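Local coordinates for endolysin (Clostridium phage phictp1, PDB 5A6S), which probably helps a phage endolysin hold on to the clostridial cell wall, being a truncated form of its cell wall-binding domain, at residues V39-A44 against Y55-I60; V5-G10 against T27-R32; M1-V6 against D21-P26. The protein carries 1 engineered substitution. All blocks are in the same frame, centred on the assembly; numbering follows the deposited sequence.

Contact 1 (V39-A44 against Y55-I60)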
loop_
_atom_site.group_PDB
_atom_site.type_symbol
_atom_site.label_atom_id
_atom_site.label_comp_id
_atom_site.label_asym_id
_atom_site.label_seq_id
_atom_site.Cartn_x
_atom_site.Cartn_y
_atom_site.Cartn_z
ATOM N N VAL B 39 -1.390 10.098 -22.588
ATOM C CA VAL B 39 -0.832 10.368 -21.268
ATOM C C VAL B 39 0.534 10.896 -21.464
ATOM O O VAL B 39 1.350 10.280 -22.106
ATOM C CB VAL B 39 -0.819 9.102 -20.328
ATOM C CG1 VAL B 39 -0.086 9.395 -19.030
ATOM C CG2 VAL B 39 -2.236 8.694 -20.059
ATOM N N LYS B 40 0.833 12.022 -20.853
ATOM C CA LYS B 40 2.124 12.647 -21.065
ATOM C C LYS B 40 3.262 11.848 -20.401
ATOM O O LYS B 40 4.264 11.539 -21.040
ATOM C CB LYS B 40 2.091 14.070 -20.530
ATOM C CG LYS B 40 3.200 14.969 -21.047
ATOM C CD LYS B 40 2.794 15.665 -22.352
ATOM C CE LYS B 40 3.676 16.879 -22.664
ATOM N NZ LYS B 40 5.147 16.642 -22.472
ATOM N N ASN B 41 3.081 11.510 -19.123
ATOM C CA ASN B 41 4.058 10.747 -18.336
ATOM C C ASN B 41 3.401 9.493 -17.747
ATOM O O ASN B 41 2.486 9.543 -16.897
ATOM C CB ASN B 41 4.696 11.593 -17.216
ATOM C CG ASN B 41 5.232 12.951 -17.695
ATOM O OD1 ASN B 41 4.641 13.993 -17.425
ATOM N ND2 ASN B 41 6.357 12.943 -18.346
ATOM N N VAL B 42 3.842 8.342 -18.238
ATOM C CA VAL B 42 3.394 7.038 -17.764
ATOM C C VAL B 42 4.522 6.407 -16.927
ATOM O O VAL B 42 5.585 6.049 -17.434
ATOM C CB VAL B 42 3.085 6.120 -18.933
ATOM C CG1 VAL B 42 2.760 4.722 -18.423
ATOM C CG2 VAL B 42 1.908 6.711 -19.689
ATOM N N TYR B 43 4.305 6.385 -15.627
ATOM C CA TYR B 43 5.222 5.801 -14.697
ATOM C C TYR B 43 4.751 4.386 -14.439
ATOM O O TYR B 43 3.543 4.106 -14.370
ATOM C CB TYR B 43 5.177 6.574 -13.399
ATOM C CG TYR B 43 5.797 7.905 -13.415
ATOM C CD1 TYR B 43 5.082 9.011 -13.831
ATOM C CD2 TYR B 43 7.103 8.086 -13.015
ATOM C CE1 TYR B 43 5.643 10.260 -13.786
ATOM C CE2 TYR B 43 7.666 9.338 -12.979
ATOM C CZ TYR B 43 6.904 10.415 -13.365
ATOM O OH TYR B 43 7.440 11.634 -13.366
ATOM N N ALA B 44 5.717 3.485 -14.358
ATOM C CA ALA B 44 5.458 2.121 -13.899
ATOM C C ALA B 44 6.258 1.897 -12.653
ATOM O O ALA B 44 7.413 2.307 -12.593
ATOM C CB ALA B 44 5.916 1.097 -14.925
ATOM N N TYR B 55 3.933 2.717 -24.268
ATOM C CA TYR B 55 3.875 4.154 -23.882
ATOM C C TYR B 55 4.605 4.533 -22.558
ATOM O O TYR B 55 4.598 5.711 -22.161
ATOM C CB TYR B 55 2.396 4.603 -23.809
ATOM C CG TYR B 55 1.750 4.736 -25.172
ATOM C CD1 TYR B 55 2.187 5.719 -26.063
ATOM C CD2 TYR B 55 0.716 3.876 -25.574
ATOM C CE1 TYR B 55 1.628 5.835 -27.344
ATOM C CE2 TYR B 55 0.132 4.006 -26.839
ATOM C CZ TYR B 55 0.587 4.983 -27.711
ATOM O OH TYR B 55 0.012 5.082 -28.956
ATOM N N LEU B 56 5.278 3.573 -21.919
ATOM C CA LEU B 56 5.971 3.800 -20.656
ATOM C C LEU B 56 6.999 4.890 -20.775
ATOM O O LEU B 56 7.755 4.888 -21.701
ATOM C CB LEU B 56 6.583 2.468 -20.175
ATOM C CG LEU B 56 7.483 2.399 -18.940
ATOM C CD1 LEU B 56 6.690 2.838 -17.734
ATOM C CD2 LEU B 56 7.987 0.996 -18.680
ATOM N N THR B 57 7.004 5.860 -19.853
ATOM C CA THR B 57 7.946 6.966 -19.814
ATOM C C THR B 57 9.080 6.671 -18.818
ATOM O O THR B 57 10.254 6.967 -19.062
ATOM C CB THR B 57 7.250 8.276 -19.211
ATOM O OG1 THR B 57 5.981 8.498 -19.767
ATOM C CG2 THR B 57 8.003 9.454 -19.381
ATOM N N THR B 58 8.718 6.169 -17.621
ATOM C CA THR B 58 9.702 5.949 -16.572
ATOM C C THR B 58 9.315 4.693 -15.771
ATOM O O THR B 58 8.185 4.579 -15.308
ATOM C CB THR B 58 9.679 7.146 -15.588
ATOM O OG1 THR B 58 10.169 8.354 -16.198
ATOM C CG2 THR B 58 10.567 6.892 -14.386
ATOM N N LEU B 59 10.271 3.803 -15.527
ATOM C CA LEU B 59 10.055 2.602 -14.727
ATOM C C LEU B 59 10.839 2.808 -13.469
ATOM O O LEU B 59 12.023 3.108 -13.535
ATOM C CB LEU B 59 10.584 1.363 -15.447
ATOM C CG LEU B 59 10.796 0.108 -14.596
ATOM C CD1 LEU B 59 9.418 -0.461 -14.329
ATOM C CD2 LEU B 59 11.680 -0.938 -15.317
ATOM N N ILE B 60 10.184 2.663 -12.321
ATOM C CA ILE B 60 10.886 2.753 -11.029
ATOM C C ILE B 60 10.716 1.387 -10.365
ATOM O O ILE B 60 9.583 0.964 -10.055
ATOM C CB ILE B 60 10.237 3.789 -10.089
ATOM C CG1 ILE B 60 10.244 5.159 -10.740
ATOM C CG2 ILE B 60 11.055 3.855 -8.806
ATOM C CD1 ILE B 60 9.498 6.235 -9.981
#
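Strands 41-45 and 58-60 run side by side at one margin of a four-stranded parallel sheet, 58-60 being the outermost strand within the chain. Tyr-43 and Thr-58 are paired across the strands and point the same way, so the CD2 corner of the tyrosine ring lies alongside the threonine, CD2 to Thr-58 CB being 3.8 Å. With CG beside its backbone N (chi1 -73°), the Tyr-43 ring leans toward strand 58-60, where Ile-60 CD1 also touches CD2; its hydroxyl is hydrogen-bonded to Tyr-75 OH of helix 65-77, which ties this face to the helical layer. The other face carries Ala-44, and here packing is tight: Leu-56, with CG anti to the backbone N, brings CD1 to within 3.4 Å of Ala-44 CB. Leu-59 CD1 reaches the same methyl from the neighbouring strand. The backbone ladder is regular at its C-terminal end, where Ala-44 N donates to Thr-58 O and Ile-60 N to Ala-44 O (2.8 Å), both nearly along the C=O axes. At the entrance the pattern changes, for Val-42 O is gripped by two amides, Thr-57 N and Thr-58 N, the former on a lone pair. Thr-57 points its side chain at strand 41-45, OG1 beside its own backbone N, and replaces a main-chain acceptor: Val-42 N donates to Thr-57 OG1 at 2.6 Å, with an N-H...O angle of 161°.

Contact 2 (V5-G10 against T27-R32)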
loop_
_atom_site.group_PDB
_atom_site.type_symbol
_atom_site.label_atom_id
_atom_site.label_comp_id
_atom_site.label_asym_id
_atom_site.label_seq_id
_atom_site.Cartn_x
_atom_site.Cartn_y
_atom_site.Cartn_z
ATOM N N VAL B 5 0.263 6.372 -12.943
ATOM C CA VAL B 5 1.095 5.348 -12.369
ATOM C C VAL B 5 0.440 3.987 -12.505
ATOM O O VAL B 5 -0.643 3.724 -12.016
ATOM C CB VAL B 5 1.420 5.652 -10.906
ATOM C CG1 VAL B 5 2.486 4.696 -10.402
ATOM C CG2 VAL B 5 1.902 7.087 -10.749
ATOM N N VAL B 6 1.183 3.080 -13.127
ATOM C CA VAL B 6 0.800 1.680 -13.366
ATOM C C VAL B 6 1.558 0.751 -12.405
ATOM O O VAL B 6 2.763 0.924 -12.123
ATOM C CB VAL B 6 1.152 1.209 -14.816
ATOM C CG1 VAL B 6 0.438 -0.098 -15.156
ATOM C CG2 VAL B 6 0.750 2.231 -15.832
ATOM N N TYR B 7 0.829 -0.206 -11.892
ATOM C CA TYR B 7 1.330 -1.238 -10.982
ATOM C C TYR B 7 0.741 -2.594 -11.402
ATOM O O TYR B 7 -0.332 -2.650 -11.989
ATOM C CB TYR B 7 0.937 -0.904 -9.549
ATOM C CG TYR B 7 -0.526 -0.875 -9.363
ATOM C CD1 TYR B 7 -1.228 -2.018 -9.051
ATOM C CD2 TYR B 7 -1.258 0.286 -9.582
ATOM C CE1 TYR B 7 -2.574 -1.971 -8.889
ATOM C CE2 TYR B 7 -2.603 0.326 -9.434
ATOM C CZ TYR B 7 -3.270 -0.771 -9.100
ATOM O OH TYR B 7 -4.602 -0.726 -8.990
ATOM N N ASN B 8 1.459 -3.670 -11.068
ATOM C CA ASN B 8 0.869 -5.007 -11.068
ATOM C C ASN B 8 0.306 -5.353 -9.678
ATOM O O ASN B 8 0.793 -4.837 -8.658
ATOM C CB ASN B 8 1.958 -6.024 -11.468
ATOM C CG ASN B 8 2.471 -5.780 -12.873
ATOM O OD1 ASN B 8 1.791 -6.079 -13.873
ATOM N ND2 ASN B 8 3.625 -5.229 -12.955
ATOM N N ASP B 9 -0.723 -6.183 -9.640
ATOM C CA ASP B 9 -1.283 -6.706 -8.378
ATOM C C ASP B 9 -0.189 -6.990 -7.382
ATOM O O ASP B 9 0.814 -7.646 -7.715
ATOM C CB ASP B 9 -1.915 -8.068 -8.620
ATOM C CG ASP B 9 -3.291 -8.033 -9.191
ATOM O OD1 ASP B 9 -4.018 -7.014 -9.216
ATOM O OD2 ASP B 9 -3.696 -9.148 -9.587
ATOM N N GLY B 10 -0.396 -6.640 -6.140
ATOM C CA GLY B 10 0.496 -7.078 -5.089
ATOM C C GLY B 10 1.202 -5.905 -4.418
ATOM O O GLY B 10 0.652 -4.744 -4.372
ATOM N N THR B 27 -3.815 6.104 -10.414
ATOM C CA THR B 27 -3.057 4.838 -10.643
ATOM C C THR B 27 -3.931 3.964 -11.476
ATOM O O THR B 27 -5.139 4.111 -11.514
ATOM C CB THR B 27 -2.794 4.081 -9.326
ATOM O OG1 THR B 27 -4.044 3.719 -8.708
ATOM C CG2 THR B 27 -1.941 4.968 -8.360
ATOM N N ILE B 28 -3.316 2.996 -12.143
ATOM C CA ILE B 28 -4.093 2.021 -12.839
ATOM C C ILE B 28 -3.393 0.655 -12.705
ATOM O O ILE B 28 -2.149 0.561 -12.802
ATOM C CB ILE B 28 -4.289 2.424 -14.334
ATOM C CG1 ILE B 28 -5.214 1.444 -15.049
ATOM C CG2 ILE B 28 -2.922 2.503 -14.954
ATOM C CD1 ILE B 28 -5.813 1.868 -16.421
ATOM N N ASN B 29 -4.214 -0.365 -12.487
ATOM C CA ASN B 29 -3.794 -1.763 -12.509
ATOM C C ASN B 29 -3.418 -2.141 -13.962
ATOM O O ASN B 29 -4.233 -1.996 -14.841
ATOM C CB ASN B 29 -4.865 -2.663 -11.971
ATOM C CG ASN B 29 -4.342 -4.080 -11.647
ATOM O OD1 ASN B 29 -3.606 -4.721 -12.464
ATOM N ND2 ASN B 29 -4.727 -4.563 -10.483
ATOM N N ASN B 30 -2.168 -2.511 -14.145
ATOM C CA ASN B 30 -1.629 -3.093 -15.394
ATOM C C ASN B 30 -2.468 -4.156 -16.087
ATOM O O ASN B 30 -2.381 -4.257 -17.303
ATOM C CB ASN B 30 -0.221 -3.676 -15.160
ATOM C CG ASN B 30 0.629 -3.809 -16.488
ATOM O OD1 ASN B 30 0.479 -3.073 -17.482
ATOM N ND2 ASN B 30 1.552 -4.735 -16.453
ATOM N N ALA B 31 -3.295 -4.891 -15.370
ATOM C CA ALA B 31 -4.208 -5.869 -15.991
ATOM C C ALA B 31 -5.361 -5.229 -16.761
ATOM O O ALA B 31 -6.016 -5.892 -17.568
ATOM C CB ALA B 31 -4.748 -6.826 -14.949
ATOM N N ARG B 32 -5.574 -3.918 -16.599
ATOM C CA ARG B 32 -6.673 -3.274 -17.200
ATOM C C ARG B 32 -6.293 -2.847 -18.609
ATOM O O ARG B 32 -5.252 -2.241 -18.835
ATOM C CB ARG B 32 -7.146 -2.046 -16.383
ATOM C CG ARG B 32 -7.806 -2.422 -15.078
ATOM C CD ARG B 32 -7.913 -1.168 -14.158
ATOM N NE ARG B 32 -8.226 -1.573 -12.851
ATOM C CZ ARG B 32 -7.923 -0.862 -11.772
ATOM N NH1 ARG B 32 -7.380 0.337 -11.870
ATOM N NH2 ARG B 32 -8.183 -1.368 -10.604
HETATM O O HOH W 1 -6.079 1.442 -9.443
HETATM O O HOH W 2 -6.011 -3.141 -8.068
HETATM O O HOH W 3 -2.033 -6.834 -12.117
#
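Parallel strands 3-7 and 27-29 are the two strands of a beta-alpha-beta unit whose connecting helix, 11-23, packs on the face bearing Val-5, Tyr-7 and Thr-27. Backbone bonds zip them together: Ile-28 N to Val-5 O, Tyr-7 N to Ile-28 O, and Asn-30 N to Tyr-7 O, each lying in its carbonyl plane. Apolar contact falls on the other face: Val-6 and Ile-28 lie side by side with their CG2 methyls 3.8 Å apart, while Val-6 CG1 meets Asn-30 CB.

In the aromatic contact, Tyr-7 CG sits in the crowded position between backbone N and carbonyl carbon (chi1 62°), which swings the ring across strand 27-29; Asn-29 CA then makes a CH-pi contact over one face, 3.9 Å from the Tyr-7 ring centroid. Two waters lie at the ring edge on Tyr-7 OH, one shared with Arg-32 NH1 and Thr-27 OG1, itself hydrogen-bonded to Glu-17 OE2 of helix 11-23, the other with Asn-29 ND2. Asn-29 CB rests over the centre of the Arg-32 guanidinium, which is salt-bridged outward to an acidic side chain on a chain of another protein.

Side-chain amides hold the C-terminal ends of the strands and the loops that follow. Asn-30 ND2 donates to Asn-8 OD1 at 2.9 Å from above the carbonyl plane, and also to Gln-51 O. Asn-29 OD1 accepts from Ala-31 N, an Asx turn, and from a water that also takes the Asp-9 N-H; Asn-29 ND2 meets Asp-9 OD1 at 2.8 Å, with the carboxylate and amide planes 89° apart.

Contact 3 (M1-V6 against D21-P26). Engineered in segment 1-6: Met-1 (natural residue Val).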
loop_
_atom_site.group_PDB
_atom_site.type_symbol
_atom_site.label_atom_id
_atom_site.label_comp_id
_atom_site.label_asym_id
_atom_site.label_seq_id
_atom_site.Cartn_x
_atom_site.Cartn_y
_atom_site.Cartn_z
ATOM N N MET B 1 -3.922 13.515 -20.087
ATOM C CA MET B 1 -3.641 13.452 -18.644
ATOM C C MET B 1 -2.153 13.614 -18.493
ATOM O O MET B 1 -1.375 12.980 -19.210
ATOM C CB MET B 1 -4.122 12.079 -18.116
ATOM C CG MET B 1 -3.968 11.767 -16.629
ATOM S SD MET B 1 -4.410 10.009 -16.230
ATOM C CE MET B 1 -6.187 9.845 -16.488
ATOM N N GLU B 2 -1.726 14.395 -17.501
ATOM C CA GLU B 2 -0.320 14.688 -17.361
ATOM C C GLU B 2 0.480 13.497 -16.800
ATOM O O GLU B 2 1.628 13.284 -17.212
ATOM C CB GLU B 2 -0.143 15.865 -16.409
ATOM C CG GLU B 2 1.301 16.246 -16.145
ATOM C CD GLU B 2 1.912 17.089 -17.257
ATOM O OE1 GLU B 2 1.181 17.366 -18.239
ATOM O OE2 GLU B 2 3.089 17.489 -17.116
ATOM N N ASN B 3 -0.094 12.787 -15.816
ATOM C CA ASN B 3 0.660 11.700 -15.150
ATOM C C ASN B 3 -0.259 10.555 -14.822
ATOM O O ASN B 3 -1.431 10.766 -14.416
ATOM C CB ASN B 3 1.297 12.181 -13.836
ATOM C CG ASN B 3 2.364 13.243 -14.002
ATOM O OD1 ASN B 3 3.449 13.034 -14.571
ATOM N ND2 ASN B 3 2.101 14.401 -13.381
ATOM N N LEU B 4 0.280 9.341 -14.918
ATOM C CA LEU B 4 -0.404 8.131 -14.506
ATOM C C LEU B 4 0.633 7.111 -14.002
ATOM O O LEU B 4 1.732 7.007 -14.555
ATOM C CB LEU B 4 -1.154 7.547 -15.711
ATOM C CG LEU B 4 -1.985 6.323 -15.561
ATOM C CD1 LEU B 4 -3.118 6.497 -14.573
ATOM C CD2 LEU B 4 -2.564 5.940 -16.915
ATOM N N VAL B 5 0.263 6.372 -12.943
ATOM C CA VAL B 5 1.095 5.348 -12.369
ATOM C C VAL B 5 0.440 3.987 -12.505
ATOM O O VAL B 5 -0.643 3.724 -12.016
ATOM C CB VAL B 5 1.420 5.652 -10.906
ATOM C CG1 VAL B 5 2.486 4.696 -10.402
ATOM C CG2 VAL B 5 1.902 7.087 -10.749
ATOM N N VAL B 6 1.183 3.080 -13.127
ATOM C CA VAL B 6 0.800 1.680 -13.366
ATOM C C VAL B 6 1.558 0.751 -12.405
ATOM O O VAL B 6 2.763 0.924 -12.123
ATOM C CB VAL B 6 1.152 1.209 -14.816
ATOM C CG1 VAL B 6 0.438 -0.098 -15.156
ATOM C CG2 VAL B 6 0.750 2.231 -15.832
ATOM N N ASP B 21 0.341 9.850 -4.926
ATOM C CA ASP B 21 0.045 10.916 -3.989
ATOM C C ASP B 21 0.971 12.103 -4.285
ATOM O O ASP B 21 0.567 13.273 -4.209
ATOM C CB ASP B 21 0.274 10.443 -2.564
ATOM C CG ASP B 21 -0.790 9.523 -2.066
ATOM O OD1 ASP B 21 -1.922 9.438 -2.620
ATOM O OD2 ASP B 21 -0.583 8.943 -0.955
ATOM N N ARG B 22 2.243 11.830 -4.484
ATOM C CA ARG B 22 3.176 12.909 -4.668
ATOM C C ARG B 22 2.939 13.626 -6.019
ATOM O O ARG B 22 2.938 14.867 -6.047
ATOM C CB ARG B 22 4.591 12.488 -4.566
ATOM C CG ARG B 22 5.518 13.599 -4.979
ATOM C CD ARG B 22 5.562 14.702 -3.938
ATOM N NE ARG B 22 6.600 15.677 -4.338
ATOM C CZ ARG B 22 6.459 16.569 -5.333
ATOM N NH1 ARG B 22 5.340 16.630 -6.082
ATOM N NH2 ARG B 22 7.443 17.412 -5.587
ATOM N N LEU B 23 2.695 12.880 -7.076
ATOM C CA LEU B 23 2.314 13.447 -8.378
ATOM C C LEU B 23 0.893 13.981 -8.443
ATOM O O LEU B 23 0.540 14.615 -9.434
ATOM C CB LEU B 23 2.481 12.435 -9.496
ATOM C CG LEU B 23 3.911 11.921 -9.682
ATOM C CD1 LEU B 23 3.871 10.785 -10.679
ATOM C CD2 LEU B 23 4.977 12.948 -10.055
ATOM N N ALA B 24 0.070 13.690 -7.423
ATOM C CA ALA B 24 -1.331 14.007 -7.392
ATOM C C ALA B 24 -2.025 13.507 -8.653
ATOM O O ALA B 24 -2.739 14.278 -9.354
ATOM C CB ALA B 24 -1.558 15.541 -7.301
ATOM N N CYS B 25 -1.925 12.199 -8.908
ATOM C CA CYS B 25 -2.456 11.686 -10.124
ATOM C C CYS B 25 -3.189 10.344 -9.913
ATOM O O CYS B 25 -3.191 9.825 -8.816
ATOM C CB CYS B 25 -1.287 11.527 -11.062
ATOM S SG CYS B 25 -0.136 10.169 -10.762
ATOM N N PRO B 26 -3.765 9.775 -10.977
ATOM C CA PRO B 26 -4.358 8.446 -10.775
ATOM C C PRO B 26 -3.340 7.289 -10.812
ATOM O O PRO B 26 -2.223 7.443 -11.280
ATOM C CB PRO B 26 -5.325 8.300 -11.934
ATOM C CG PRO B 26 -5.468 9.674 -12.522
ATOM C CD PRO B 26 -4.149 10.344 -12.277
#
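A Schellman motif ends helix 11-23, and the chain leaving it turns against the first strand of the sheet within the beta-alpha-beta unit. Ala-24 takes the left-handed conformation as the C-prime residue, with Cys-25 N bonded to Ala-20 O and a weak bond from Ala-24 N to Asp-21 O. The reversal brings Cys-25 and Pro-26 across the start of strand 3-7, nearly at a right angle to it. Cys-25 holds SG in the crowded position between its backbone N and carbonyl carbon (chi1 73°), which lays the sulfur against Val-5 CG2 at 3.7 Å. Cys-25 CB sits by the main chain of the strand, 3.4 Å from Asn-3 O. Leu-23 CD1 comes to the same methyl, so Val-5 CG2 is touched from both sides of the Schellman turn. Pro-26 is flanked by Leu-4 CD1 at its CB, 3.9 Å away, and by the engineered Met-1, whose chain runs out anti through chi1 and chi2 to set SD tip to tip with Pro-26 CG, then bends at chi3 so that CE meets CG too. One main-chain bond joins the segments, Val-5 N to Pro-26 O at 3.2 Å, straight (161°). Apolar side chains on a chain of another protein pack on Met-1, Leu-4 and Pro-26. Proline has no amide hydrogen, so between these segments Pro-26 can join backbone bonding only as an acceptor, the rest being mostly carbon and sulfur packing.

All three contacts hang on one parallel sheet, ordered 27-29, 3-7, 41-45, 58-60. Contact 2 and contact 3 share strand 3-7, with Val-5 at work in both; contact 1 lies on the other side of that strand, reached through probable backbone bonds Tyr-43 N to Leu-4 O and Val-6 N to Tyr-43 O. Contact 2 is the most buried, yet rich in amide, carboxylate and water chemistry where its strands run out into loops. Contact 1, partly buried, relies on main-chain bonds with a threonine hydroxyl standing in at its start. Contact 3, also partly buried, is mainly apolar and precedes the strand pairing of contact 2, where helix 11-23 gives way to strand 27-29.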